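Adenosine kinase (Trypanosoma brucei brucei, PDB 4N08) probably catalyses the ATP-dependent phosphorylation of adenosine and related nucleosides to their monophosphates, a step of purine salvage. Local coordinates at residues 165-170 against 193-198; 48-53 against 125-130; 12-17 against 159-164. All coordinates share one frame; numbering follows the deposited sequence.

Contact 1: residues 165-170 against 193-198; sequences RIFYFS and GLFMIN
Phe167 and Phe195 sit side by side on neighbouring parallel strands, 166-170 and 194-198, which are joined through helix 178-190 in a beta-alpha-beta crossover of the large sheet. Strand 166-170 ends at Ser170, near Phe172, a residue seen to bind adenosine. Five backbone bonds tie the pair, among them Met196 N to Phe167 O at 2.8 Å and Phe169 N to Met196 O at 3.0 Å.

The side chain of Phe195 shows how the aromatic face is filled. From CB the chain leaves with CG anti to the backbone N (chi1 -164°), which swings the ring across to the other strand. Its CD1 meets Phe167 CB at 3.7 Å, CE1 lies 3.7 Å from Phe169 CD2, and the tip atom CZ is 3.9 Å from Phe169 CG. The Phe169 and Phe195 planes differ by 29°, with centroids 5.3 Å apart, and are displaced so far that little of one ring lies over the other. Helix 178-190 covers this face. On the reverse, Ile166 CG2 touches Met196 SD at 4.0 Å, and Tyr168 OH comes beside Asn198 CB, under helix 300-313. Asn198 OD1 itself is taken by Ser200 N.

Largely apolar packing on both faces thus encloses main-chain polar groups whose bonding between strands pays for their burial.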
loop_
_atom_site.group_PDB
_atom_site.type_symbol
_atom_site.label_atom_id
_atom_site.label_comp_id
_atom_site.label_asym_id
_atom_site.label_seq_id
_atom_site.Cartn_x
_atom_site.Cartn_y
_atom_site.Cartn_z
ATOM N N ARG A 165 6.499 3.579 16.172
ATOM C CA ARG A 165 5.276 3.717 16.960
ATOM C C ARG A 165 3.980 3.571 16.141
ATOM O O ARG A 165 2.917 3.293 16.692
ATOM C CB ARG A 165 5.314 5.083 17.677
ATOM C CG ARG A 165 6.389 5.151 18.780
ATOM C CD ARG A 165 6.026 4.193 19.923
ATOM N NE ARG A 165 7.052 4.055 20.943
ATOM C CZ ARG A 165 8.172 3.328 20.857
ATOM N NH1 ARG A 165 8.498 2.629 19.775
ATOM N NH2 ARG A 165 8.994 3.311 21.887
ATOM N N ILE A 166 4.072 3.788 14.827
ATOM C CA ILE A 166 3.012 3.448 13.886
ATOM C C ILE A 166 3.480 2.387 12.918
ATOM O O ILE A 166 4.491 2.533 12.285
ATOM C CB ILE A 166 2.562 4.687 13.075
ATOM C CG1 ILE A 166 2.155 5.811 14.033
ATOM C CG2 ILE A 166 1.385 4.335 12.155
ATOM C CD1 ILE A 166 1.808 7.110 13.349
ATOM N N PHE A 167 2.690 1.344 12.788
ATOM C CA PHE A 167 2.955 0.181 11.923
ATOM C C PHE A 167 1.905 0.092 10.850
ATOM O O PHE A 167 0.723 -0.037 11.150
ATOM C CB PHE A 167 2.900 -1.111 12.755
ATOM C CG PHE A 167 3.961 -1.169 13.792
ATOM C CD1 PHE A 167 5.161 -1.813 13.528
ATOM C CD2 PHE A 167 3.784 -0.538 15.011
ATOM C CE1 PHE A 167 6.164 -1.847 14.477
ATOM C CE2 PHE A 167 4.800 -0.550 15.961
ATOM C CZ PHE A 167 5.995 -1.197 15.691
ATOM N N TYR A 168 2.331 0.137 9.601
ATOM C CA TYR A 168 1.413 0.035 8.488
ATOM C C TYR A 168 1.715 -1.162 7.546
ATOM O O TYR A 168 2.794 -1.234 6.986
ATOM C CB TYR A 168 1.440 1.335 7.701
ATOM C CG TYR A 168 0.775 1.174 6.364
ATOM C CD1 TYR A 168 -0.606 1.222 6.256
ATOM C CD2 TYR A 168 1.509 0.875 5.233
ATOM C CE1 TYR A 168 -1.236 1.047 5.044
ATOM C CE2 TYR A 168 0.877 0.710 4.016
ATOM C CZ TYR A 168 -0.492 0.808 3.931
ATOM O OH TYR A 168 -1.136 0.651 2.744
ATOM N N PHE A 169 0.745 -2.060 7.377
ATOM C CA PHE A 169 0.882 -3.236 6.528
ATOM C C PHE A 169 -0.196 -3.257 5.424
ATOM O O PHE A 169 -1.398 -3.143 5.689
ATOM C CB PHE A 169 0.749 -4.521 7.362
ATOM C CG PHE A 169 2.013 -4.925 8.080
ATOM C CD1 PHE A 169 2.648 -6.123 7.767
ATOM C CD2 PHE A 169 2.585 -4.094 9.064
ATOM C CE1 PHE A 169 3.816 -6.501 8.408
ATOM C CE2 PHE A 169 3.765 -4.458 9.694
ATOM C CZ PHE A 169 4.368 -5.674 9.375
ATOM N N SER A 170 0.214 -3.432 4.183
ATOM C CA SER A 170 -0.777 -3.658 3.139
ATOM C C SER A 170 -1.389 -5.053 3.283
ATOM O O SER A 170 -0.798 -5.976 3.820
ATOM C CB SER A 170 -0.151 -3.513 1.751
ATOM O OG SER A 170 0.510 -4.704 1.395
ATOM N N GLY A 193 2.206 1.051 20.364
ATOM C CA GLY A 193 2.093 1.774 19.125
ATOM C C GLY A 193 0.742 1.506 18.517
ATOM O O GLY A 193 -0.176 1.021 19.179
ATOM N N LEU A 194 0.658 1.798 17.232
ATOM C CA LEU A 194 -0.568 1.780 16.489
ATOM C C LEU A 194 -0.418 0.843 15.306
ATOM O O LEU A 194 0.533 0.951 14.583
ATOM C CB LEU A 194 -0.846 3.197 15.990
ATOM C CG LEU A 194 -2.311 3.370 15.609
ATOM C CD1 LEU A 194 -3.130 3.722 16.865
ATOM C CD2 LEU A 194 -2.482 4.357 14.455
ATOM N N PHE A 195 -1.323 -0.099 15.119
ATOM C CA PHE A 195 -1.251 -1.005 13.968
ATOM C C PHE A 195 -2.378 -0.710 12.957
ATOM O O PHE A 195 -3.569 -0.600 13.324
ATOM C CB PHE A 195 -1.326 -2.453 14.420
ATOM C CG PHE A 195 -0.893 -3.424 13.367
ATOM C CD1 PHE A 195 0.450 -3.789 13.237
ATOM C CD2 PHE A 195 -1.806 -3.962 12.494
ATOM C CE1 PHE A 195 0.853 -4.677 12.245
ATOM C CE2 PHE A 195 -1.399 -4.862 11.507
ATOM C CZ PHE A 195 -0.071 -5.221 11.389
ATOM N N MET A 196 -1.990 -0.544 11.695
ATOM C CA MET A 196 -2.951 -0.208 10.612
ATOM C C MET A 196 -2.770 -1.161 9.452
ATOM O O MET A 196 -1.633 -1.453 9.071
ATOM C CB MET A 196 -2.758 1.197 10.040
ATOM C CG MET A 196 -2.553 2.315 11.045
ATOM S SD MET A 196 -2.101 3.910 10.289
ATOM C CE MET A 196 -3.218 3.903 8.906
ATOM N N ILE A 197 -3.892 -1.634 8.896
ATOM C CA ILE A 197 -3.870 -2.291 7.604
ATOM C C ILE A 197 -4.732 -1.621 6.578
ATOM O O ILE A 197 -5.754 -1.042 6.888
ATOM C CB ILE A 197 -4.307 -3.755 7.651
ATOM C CG1 ILE A 197 -5.697 -3.866 8.231
ATOM C CG2 ILE A 197 -3.315 -4.578 8.448
ATOM C CD1 ILE A 197 -6.327 -5.172 7.838
ATOM N N ASN A 198 -4.265 -1.708 5.348
ATOM C CA ASN A 198 -5.021 -1.428 4.165
ATOM C C ASN A 198 -5.536 -2.766 3.618
ATOM O O ASN A 198 -4.810 -3.752 3.602
ATOM C CB ASN A 198 -4.094 -0.797 3.157
ATOM C CG ASN A 198 -4.828 -0.013 2.123
ATOM O OD1 ASN A 198 -5.679 -0.545 1.374
ATOM N ND2 ASN A 198 -4.525 1.271 2.072
#

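Contact 2: residues 48-53 against 125-130; sequences KGIFDD and ACAVCI
Ile50 and Phe51, in the first turn of helix 50-54, rest on strand 125-131 of this chain's five-stranded sheet, which corresponds to the lid of ribokinase-like (PfkB) kinases. The two neighbours on the helix reach the strand in different ways. Ile50 points toward it and is fully stretched: CG1 is anti to the backbone N (chi1 -173°), and the next torsion (chi2 176°) carries CD1 outward. That terminal methyl touches two residues of one strand face, 4.0 Å from Ala127 CB and 4.0 Å from Cys129 SG. Phe29 of helix 27-32 packs against both Ile50 and Cys129, and Val138 of the adjoining strand also touches Ile50.

Phe51 starts off alongside the strand instead, and its torsion (chi1 -73°), with CG anti to the carbonyl carbon, turns the ring back to it. Phe51 CE1 and CZ come nearest, CE1 3.5 Å from Ala127 N. The small side chains of Ala125 and Ala127 meet the same part of the ring, CE1 being 3.8 Å from Ala125 CB and 3.9 Å from Ala127 CB. Cys126 points away, and its side chain touches Asp20, a residue seen to bind adenosine. Between the two alanines, Cys126 C lies near the plane of the Phe51 ring, 3.9 Å from CE1.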
loop_
_atom_site.group_PDB
_atom_site.type_symbol
_atom_site.label_atom_id
_atom_site.label_comp_id
_atom_site.label_asym_id
_atom_site.label_seq_id
_atom_site.Cartn_x
_atom_site.Cartn_y
_atom_site.Cartn_z
ATOM N N LYS A 48 5.725 -12.770 -22.106
ATOM C CA LYS A 48 7.176 -13.020 -22.073
ATOM C C LYS A 48 7.894 -12.128 -23.069
ATOM O O LYS A 48 7.617 -12.182 -24.273
ATOM C CB LYS A 48 7.501 -14.497 -22.412
ATOM N N GLY A 49 8.850 -11.360 -22.558
ATOM C CA GLY A 49 9.623 -10.418 -23.338
ATOM C C GLY A 49 9.316 -8.964 -22.978
ATOM O O GLY A 49 10.060 -8.046 -23.338
ATOM N N ILE A 50 8.220 -8.733 -22.273
ATOM C CA ILE A 50 7.741 -7.365 -22.096
ATOM C C ILE A 50 8.770 -6.460 -21.375
ATOM O O ILE A 50 8.880 -5.285 -21.722
ATOM C CB ILE A 50 6.328 -7.310 -21.428
ATOM C CG1 ILE A 50 5.794 -5.862 -21.433
ATOM C CG2 ILE A 50 6.333 -7.937 -20.018
ATOM C CD1 ILE A 50 4.378 -5.697 -20.886
ATOM N N PHE A 51 9.521 -6.993 -20.410
ATOM C CA PHE A 51 10.458 -6.146 -19.688
ATOM C C PHE A 51 11.668 -5.780 -20.544
ATOM O O PHE A 51 12.124 -4.614 -20.558
ATOM C CB PHE A 51 10.877 -6.761 -18.336
ATOM C CG PHE A 51 9.778 -6.716 -17.280
ATOM C CD1 PHE A 51 9.543 -5.568 -16.543
ATOM C CD2 PHE A 51 8.969 -7.808 -17.058
ATOM C CE1 PHE A 51 8.529 -5.526 -15.597
ATOM C CE2 PHE A 51 7.958 -7.770 -16.108
ATOM C CZ PHE A 51 7.737 -6.625 -15.375
ATOM N N ASP A 52 12.186 -6.776 -21.251
ATOM C CA ASP A 52 13.250 -6.562 -22.222
ATOM C C ASP A 52 12.873 -5.462 -23.246
ATOM O O ASP A 52 13.666 -4.572 -23.548
ATOM C CB ASP A 52 13.574 -7.891 -22.933
ATOM C CG ASP A 52 14.513 -8.805 -22.115
ATOM O OD1 ASP A 52 15.184 -8.348 -21.149
ATOM O OD2 ASP A 52 14.590 -10.009 -22.445
ATOM N N ASP A 53 11.660 -5.530 -23.778
ATOM C CA ASP A 53 11.214 -4.566 -24.791
ATOM C C ASP A 53 11.001 -3.210 -24.213
ATOM O O ASP A 53 11.367 -2.194 -24.831
ATOM C CB ASP A 53 9.899 -4.999 -25.415
ATOM C CG ASP A 53 10.058 -5.633 -26.772
ATOM O OD1 ASP A 53 11.166 -5.558 -27.371
ATOM O OD2 ASP A 53 9.041 -6.180 -27.259
ATOM N N ALA A 125 8.763 -6.470 -10.117
ATOM C CA ALA A 125 8.673 -5.343 -10.987
ATOM C C ALA A 125 7.305 -5.260 -11.647
ATOM O O ALA A 125 6.600 -6.251 -11.776
ATOM C CB ALA A 125 9.774 -5.392 -12.034
ATOM N N CYS A 126 6.935 -4.064 -12.058
ATOM C CA CYS A 126 5.722 -3.897 -12.791
ATOM C C CYS A 126 6.005 -3.047 -14.031
ATOM O O CYS A 126 6.496 -1.930 -13.942
ATOM C CB CYS A 126 4.681 -3.251 -11.859
ATOM S SG CYS A 126 3.043 -2.905 -12.558
ATOM N N ALA A 127 5.679 -3.587 -15.188
ATOM C CA ALA A 127 5.738 -2.825 -16.424
ATOM C C ALA A 127 4.534 -1.901 -16.467
ATOM O O ALA A 127 3.404 -2.366 -16.566
ATOM C CB ALA A 127 5.710 -3.785 -17.595
ATOM N N VAL A 128 4.769 -0.603 -16.361
ATOM C CA VAL A 128 3.703 0.384 -16.420
ATOM C C VAL A 128 3.697 0.937 -17.851
ATOM O O VAL A 128 4.512 1.786 -18.205
ATOM C CB VAL A 128 3.928 1.468 -15.360
ATOM C CG1 VAL A 128 2.846 2.555 -15.361
ATOM C CG2 VAL A 128 3.974 0.805 -13.987
ATOM N N CYS A 129 2.791 0.408 -18.674
ATOM C CA CYS A 129 2.681 0.772 -20.070
ATOM C C CYS A 129 1.723 1.945 -20.220
ATOM O O CYS A 129 0.510 1.769 -20.094
ATOM C CB CYS A 129 2.195 -0.420 -20.858
ATOM S SG CYS A 129 3.186 -1.925 -20.614
ATOM N N ILE A 130 2.283 3.138 -20.469
ATOM C CA ILE A 130 1.533 4.359 -20.576
ATOM C C ILE A 130 1.144 4.639 -22.030
ATOM O O ILE A 130 1.978 4.576 -22.962
ATOM C CB ILE A 130 2.325 5.544 -20.013
ATOM C CG1 ILE A 130 2.753 5.267 -18.588
ATOM C CG2 ILE A 130 1.464 6.798 -19.964
ATOM C CD1 ILE A 130 3.733 6.309 -18.093
#

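Contact 3: residues 12-17 against 159-164; sequences YVQCNP and RAMDES
Tyr12 and Ser164 mark the closest backbone approach, their CA atoms 6.0 Å apart, where strand 12-14 and helix 159-163 run at 131° to each other with axes 9.5 Å apart at their nearest. Tyr12 supplies nearly all of the strand's share. Its CB points to the helix, and chi1 177° lays the ring alongside, where Met161 crosses it obliquely. Met161 CG is 3.5 Å from Tyr12 CE1, and the extended chain beyond it follows the ring toward its phenol end, where CE comes 3.5 Å from Tyr12 CZ. Met161 SD is 5.0 Å from the centroid of the Tyr12 ring and 29° off the normal, an oblique Met-aromatic contact.

In this ribokinase-type alpha/beta fold helix 155-163 leads directly into strand 166-170, the neighbour of strand 11-14, so it packs on the sheet close to where it joins. Strand 11-14 runs on to Asn16, a residue seen to bind adenosine. Met152 of helix 149-152 touches both Tyr12 and Met161.

The buried phenol is held by its own strand: Tyr12 OH donates to Gln14 OE1 at 2.6 Å, in the ring plane and nearly along the C=O axis. At the other end, Ser164 OG donates to Ala160 O at 2.8 Å while lying 3.5 Å from Tyr12 CB.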
loop_
_atom_site.group_PDB
_atom_site.type_symbol
_atom_site.label_atom_id
_atom_site.label_comp_id
_atom_site.label_asym_id
_atom_site.label_seq_id
_atom_site.Cartn_x
_atom_site.Cartn_y
_atom_site.Cartn_z
ATOM N N TYR A 12 6.693 2.418 10.606
ATOM C CA TYR A 12 7.232 1.203 10.005
ATOM C C TYR A 12 6.226 0.770 8.965
ATOM O O TYR A 12 5.063 0.537 9.311
ATOM C CB TYR A 12 7.363 0.124 11.079
ATOM C CG TYR A 12 7.854 -1.256 10.661
ATOM C CD1 TYR A 12 9.145 -1.675 10.950
ATOM C CD2 TYR A 12 6.995 -2.179 10.024
ATOM C CE1 TYR A 12 9.592 -2.959 10.593
ATOM C CE2 TYR A 12 7.428 -3.472 9.662
ATOM C CZ TYR A 12 8.719 -3.851 9.951
ATOM O OH TYR A 12 9.142 -5.111 9.607
ATOM N N VAL A 13 6.686 0.642 7.714
ATOM C CA VAL A 13 5.861 0.201 6.593
ATOM C C VAL A 13 6.350 -1.157 6.070
ATOM O O VAL A 13 7.524 -1.326 5.779
ATOM C CB VAL A 13 5.919 1.228 5.428
ATOM C CG1 VAL A 13 5.354 0.646 4.131
ATOM C CG2 VAL A 13 5.158 2.498 5.779
ATOM N N GLN A 14 5.444 -2.106 5.886
ATOM C CA GLN A 14 5.828 -3.390 5.277
ATOM C C GLN A 14 4.906 -3.724 4.102
ATOM O O GLN A 14 3.720 -3.656 4.242
ATOM C CB GLN A 14 5.803 -4.530 6.306
ATOM C CG GLN A 14 6.408 -5.837 5.813
ATOM C CD GLN A 14 6.917 -6.740 6.940
ATOM O OE1 GLN A 14 7.562 -6.291 7.891
ATOM N NE2 GLN A 14 6.657 -8.030 6.808
ATOM N N CYS A 15 5.494 -4.077 2.959
ATOM C CA CYS A 15 4.748 -4.459 1.762
ATOM C C CYS A 15 5.595 -5.382 0.831
ATOM O O CYS A 15 6.593 -6.002 1.262
ATOM C CB CYS A 15 4.211 -3.202 1.016
ATOM S SG CYS A 15 2.838 -3.537 -0.159
ATOM N N ASN A 16 5.144 -5.498 -0.417
ATOM C CA ASN A 16 5.835 -6.238 -1.461
ATOM C C ASN A 16 6.458 -5.247 -2.447
ATOM O O ASN A 16 5.789 -4.657 -3.288
ATOM C CB ASN A 16 4.855 -7.203 -2.151
ATOM C CG ASN A 16 4.257 -8.219 -1.178
ATOM O OD1 ASN A 16 4.790 -8.467 -0.105
ATOM N ND2 ASN A 16 3.144 -8.775 -1.533
ATOM N N PRO A 17 7.753 -5.040 -2.329
ATOM C CA PRO A 17 8.390 -4.024 -3.137
ATOM C C PRO A 17 8.543 -4.450 -4.599
ATOM O O PRO A 17 8.839 -5.613 -4.870
ATOM C CB PRO A 17 9.777 -3.866 -2.464
ATOM C CG PRO A 17 10.059 -5.224 -1.927
ATOM C CD PRO A 17 8.713 -5.751 -1.457
ATOM N N ARG A 159 15.127 -3.922 15.588
ATOM C CA ARG A 159 15.394 -2.578 16.077
ATOM C C ARG A 159 14.451 -1.603 15.431
ATOM O O ARG A 159 13.920 -0.756 16.115
ATOM C CB ARG A 159 16.860 -2.145 15.853
ATOM N N ALA A 160 14.229 -1.713 14.127
ATOM C CA ALA A 160 13.266 -0.802 13.459
ATOM C C ALA A 160 11.838 -0.899 14.049
ATOM O O ALA A 160 11.167 0.124 14.281
ATOM C CB ALA A 160 13.232 -1.036 11.956
ATOM N N MET A 161 11.396 -2.121 14.316
ATOM C CA MET A 161 10.132 -2.304 15.019
ATOM C C MET A 161 10.205 -1.683 16.412
ATOM O O MET A 161 9.352 -0.906 16.765
ATOM C CB MET A 161 9.755 -3.781 15.106
ATOM C CG MET A 161 9.380 -4.388 13.762
ATOM S SD MET A 161 8.497 -5.961 13.947
ATOM C CE MET A 161 8.446 -6.516 12.271
ATOM N N ASP A 162 11.239 -2.004 17.186
ATOM C CA ASP A 162 11.427 -1.434 18.549
ATOM C C ASP A 162 11.348 0.116 18.588
ATOM O O ASP A 162 10.801 0.708 19.517
ATOM C CB ASP A 162 12.791 -1.877 19.139
ATOM C CG ASP A 162 12.802 -3.326 19.669
ATOM O OD1 ASP A 162 11.742 -3.938 19.899
ATOM O OD2 ASP A 162 13.921 -3.861 19.858
ATOM N N GLU A 163 11.883 0.745 17.551
ATOM C CA GLU A 163 12.014 2.195 17.479
ATOM C C GLU A 163 10.852 2.946 16.779
ATOM O O GLU A 163 10.826 4.174 16.806
ATOM C CB GLU A 163 13.374 2.540 16.853
ATOM C CG GLU A 163 14.521 2.160 17.792
ATOM C CD GLU A 163 15.934 2.403 17.264
ATOM O OE1 GLU A 163 16.130 2.814 16.099
ATOM O OE2 GLU A 163 16.881 2.159 18.041
ATOM N N SER A 164 9.888 2.211 16.207
ATOM C CA SER A 164 8.711 2.799 15.560
ATOM C C SER A 164 7.502 2.769 16.495
ATOM O O SER A 164 7.465 1.992 17.448
ATOM C CB SER A 164 8.338 2.026 14.274
ATOM O OG SER A 164 9.370 2.008 13.297
#

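How the contacts relate
Contacts 1 and 3 share the large sheet, contact 3 adding a helix packed on it. Strands 166-170 and 11-14 are neighbours there, probably hydrogen-bonded from Tyr12 N to Ile166 O and from Tyr168 N to Tyr12 O. Contact 2 lies in the separate five-stranded sheet, its centre about 32 Å from that of contact 1 and on the opposite side of the chain's centre. All three are largely buried, yet contact 2 is the most peripheral. Chemistry follows place: strand against strand in contact 1 adds main-chain bonds to packing, whereas the two helix-on-strand contacts have no hydrogen bond across them, contact 2 relying on carbon packing against small partners, contact 3 on a tyrosine and a methionine.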